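Local coordinates for Rho-related gtp-binding protein RHOD (PDB 2J1L) that is a Rho-branch member of the Ras family of small GTP-binding proteins and binds guanosine-5'-diphosphate with a magnesium ion, at residues A[142-148]-A[182-188]. Sequence-based numbering, arbitrary orientation.
Sequences IVVGCKT and AVAYLEC. With GDP (guanosine-5'-diphosphate), chain B.
Val-143, Val-144 and Gly-145 bridge to Tyr-185, Leu-186 and Glu-187 across parallel strands 142-146 and 184-187, axes 4.6 Å apart; this is the edge of the Ras-type G-domain sheet, with strand 106-114 on the inner side. Val-143 N bonds to Ala-184 O, Leu-186 N to Val-143 O, Gly-145 N to Leu-186 O (2.8 Å) and Cys-188 N to Gly-145 O. On the face packed by helix 196-209, Ile-142 CG2 meets Leu-186 CD1 at 3.7 Å, and Val-144 CG1 lies 3.9 Å from Cys-188 SG. On the face toward helix 170-179, Tyr-185 has CG anti to the backbone N (chi1 169°), laying the ring along its neighbour strand: CD1 sits 3.5 Å from Val-143 CG1, and CE1 near Gly-145 N. The ring's OH donates to the anti lone pair of Glu-187 OE2 (2.6 Å), also salt-bridged to Arg-151. Past the strand, in what is probably the NKxD motif of Ras-like proteins (here Cys-146 to Asp-149), Lys-147 runs extended over a face of the GDP guanine, CD 3.5 Å from C4, its NZ salt-bridged to Asp-114. One residue on, Thr-148 N donates to Cys-188 O at 3.3 Å, nearly straight (173°) but from above the carbonyl plane.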
loop_
_atom_site.group_PDB
_atom_site.type_symbol
_atom_site.label_atom_id
_atom_site.label_comp_id
_atom_site.label_asym_id
_atom_site.label_seq_id
_atom_site.Cartn_x
_atom_site.Cartn_y
_atom_site.Cartn_z
ATOM N N ILE A 142 4.432 -3.422 4.675
ATOM C CA ILE A 142 4.912 -2.284 3.933
ATOM C C ILE A 142 3.812 -1.224 3.928
ATOM O O ILE A 142 2.655 -1.536 3.625
ATOM C CB ILE A 142 5.132 -2.639 2.484
ATOM C CG1 ILE A 142 6.286 -3.604 2.320
ATOM C CG2 ILE A 142 5.386 -1.391 1.653
ATOM C CD1 ILE A 142 6.481 -4.000 0.877
ATOM N N VAL A 143 4.168 0.020 4.240
ATOM C CA VAL A 143 3.241 1.151 4.126
ATOM C C VAL A 143 3.357 1.708 2.741
ATOM O O VAL A 143 4.472 2.014 2.316
ATOM C CB VAL A 143 3.582 2.281 5.125
ATOM C CG1 VAL A 143 2.764 3.553 4.835
ATOM C CG2 VAL A 143 3.345 1.810 6.548
ATOM N N VAL A 144 2.236 1.866 2.029
ATOM C CA VAL A 144 2.282 2.361 0.673
ATOM C C VAL A 144 1.503 3.672 0.614
ATOM O O VAL A 144 0.328 3.701 0.932
ATOM C CB VAL A 144 1.685 1.318 -0.358
ATOM C CG1 VAL A 144 1.752 1.846 -1.832
ATOM C CG2 VAL A 144 2.407 -0.034 -0.243
ATOM N N GLY A 145 2.141 4.759 0.209
ATOM C CA GLY A 145 1.419 6.009 -0.040
ATOM C C GLY A 145 0.941 6.107 -1.475
ATOM O O GLY A 145 1.762 6.070 -2.373
ATOM N N CYS A 146 -0.363 6.235 -1.690
ATOM C CA CYS A 146 -0.970 6.224 -3.025
ATOM C C CYS A 146 -1.396 7.617 -3.552
ATOM O O CYS A 146 -1.545 8.571 -2.788
ATOM C CB CYS A 146 -2.202 5.341 -3.012
ATOM S SG CYS A 146 -1.878 3.581 -2.565
ATOM N N LYS A 147 -1.610 7.705 -4.865
ATOM C CA LYS A 147 -2.031 8.929 -5.518
ATOM C C LYS A 147 -1.016 10.071 -5.348
ATOM O O LYS A 147 -1.410 11.238 -5.202
ATOM C CB LYS A 147 -3.394 9.384 -4.994
ATOM C CG LYS A 147 -4.430 8.299 -4.832
ATOM C CD LYS A 147 -5.829 8.925 -4.819
ATOM C CE LYS A 147 -6.869 8.014 -4.201
ATOM N NZ LYS A 147 -8.017 8.794 -3.648
ATOM N N THR A 148 0.280 9.746 -5.391
ATOM C CA THR A 148 1.340 10.758 -5.213
ATOM C C THR A 148 1.288 11.882 -6.265
ATOM O O THR A 148 1.867 12.961 -6.078
ATOM C CB THR A 148 2.737 10.127 -5.246
ATOM O OG1 THR A 148 2.922 9.429 -6.489
ATOM C CG2 THR A 148 2.921 9.141 -4.074
ATOM N N ALA A 182 6.774 -1.223 10.155
ATOM C CA ALA A 182 6.774 -1.672 8.745
ATOM C C ALA A 182 8.192 -1.919 8.262
ATOM O O ALA A 182 9.121 -1.216 8.653
ATOM C CB ALA A 182 6.121 -0.668 7.857
ATOM N N VAL A 183 8.352 -2.906 7.392
ATOM C CA VAL A 183 9.651 -3.188 6.789
ATOM C C VAL A 183 10.074 -2.140 5.743
ATOM O O VAL A 183 11.249 -2.030 5.418
ATOM C CB VAL A 183 9.659 -4.590 6.166
ATOM C CG1 VAL A 183 10.960 -4.847 5.435
ATOM C CG2 VAL A 183 9.447 -5.628 7.250
ATOM N N ALA A 184 9.125 -1.367 5.221
ATOM C CA ALA A 184 9.448 -0.310 4.264
ATOM C C ALA A 184 8.284 0.650 4.050
ATOM O O ALA A 184 7.131 0.366 4.402
ATOM C CB ALA A 184 9.846 -0.923 2.938
ATOM N N TYR A 185 8.607 1.781 3.437
ATOM C CA TYR A 185 7.617 2.724 2.973
ATOM C C TYR A 185 7.886 3.032 1.517
ATOM O O TYR A 185 9.010 3.328 1.127
ATOM C CB TYR A 185 7.644 4.007 3.783
ATOM C CG TYR A 185 6.811 5.101 3.160
ATOM C CD1 TYR A 185 5.447 5.154 3.351
ATOM C CD2 TYR A 185 7.392 6.068 2.347
ATOM C CE1 TYR A 185 4.686 6.138 2.745
ATOM C CE2 TYR A 185 6.635 7.052 1.750
ATOM C CZ TYR A 185 5.300 7.077 1.947
ATOM O OH TYR A 185 4.569 8.055 1.359
ATOM N N LEU A 186 6.832 2.962 0.715
ATOM C CA LEU A 186 6.920 3.199 -0.706
ATOM C C LEU A 186 5.769 4.066 -1.135
ATOM O O LEU A 186 4.764 4.176 -0.447
ATOM C CB LEU A 186 6.855 1.879 -1.444
ATOM C CG LEU A 186 7.941 0.859 -1.079
ATOM C CD1 LEU A 186 7.437 -0.591 -1.269
ATOM C CD2 LEU A 186 9.201 1.150 -1.894
ATOM N N GLU A 187 5.930 4.673 -2.291
ATOM C CA GLU A 187 4.939 5.574 -2.862
ATOM C C GLU A 187 4.774 5.297 -4.332
ATOM O O GLU A 187 5.737 4.908 -5.020
ATOM C CB GLU A 187 5.428 6.992 -2.769
ATOM C CG GLU A 187 5.418 7.531 -1.406
ATOM C CD GLU A 187 5.855 8.981 -1.385
ATOM O OE1 GLU A 187 6.407 9.463 -2.397
ATOM O OE2 GLU A 187 5.631 9.634 -0.349
ATOM N N CYS A 188 3.573 5.569 -4.823
ATOM C CA CYS A 188 3.268 5.360 -6.221
ATOM C C CYS A 188 2.075 6.193 -6.619
ATOM O O CYS A 188 1.346 6.698 -5.767
ATOM C CB CYS A 188 2.935 3.902 -6.438
ATOM S SG CYS A 188 1.558 3.407 -5.413
HETATM P PB GDP B . -10.137 1.889 -3.132
HETATM O O1B GDP B . -9.963 0.724 -4.053
HETATM O O2B GDP B . -9.161 1.867 -1.998
HETATM O O3B GDP B . -11.546 1.882 -2.592
HETATM O O3A GDP B . -9.854 3.218 -3.968
HETATM P PA GDP B . -10.042 3.152 -5.580
HETATM O O1A GDP B . -8.952 2.370 -6.275
HETATM O O2A GDP B . -11.367 2.500 -5.881
HETATM O "O5'" GDP B . -9.958 4.705 -6.023
HETATM C "C5'" GDP B . -10.675 5.714 -5.327
HETATM C "C4'" GDP B . -10.661 7.016 -6.108
HETATM O "O4'" GDP B . -9.344 7.579 -6.259
HETATM C "C3'" GDP B . -11.156 6.784 -7.537
HETATM O "O3'" GDP B . -11.704 7.999 -8.081
HETATM C "C2'" GDP B . -9.905 6.492 -8.303
HETATM O "O2'" GDP B . -10.021 6.785 -9.684
HETATM C "C1'" GDP B . -8.974 7.478 -7.654
HETATM N N9 GDP B . -7.583 7.045 -7.793
HETATM C C8 GDP B . -7.057 5.820 -7.602
HETATM N N7 GDP B . -5.705 5.858 -7.789
HETATM C C5 GDP B . -5.377 7.118 -8.107
HETATM C C6 GDP B . -4.142 7.833 -8.423
HETATM O O6 GDP B . -3.019 7.247 -8.447
HETATM N N1 GDP B . -4.264 9.137 -8.686
HETATM C C2 GDP B . -5.444 9.792 -8.673
HETATM N N2 GDP B . -5.465 11.115 -8.960
HETATM N N3 GDP B . -6.620 9.204 -8.389
HETATM C C4 GDP B . -6.620 7.891 -8.105
HETATM O O HOH W 1 -1.341 5.157 -6.208
#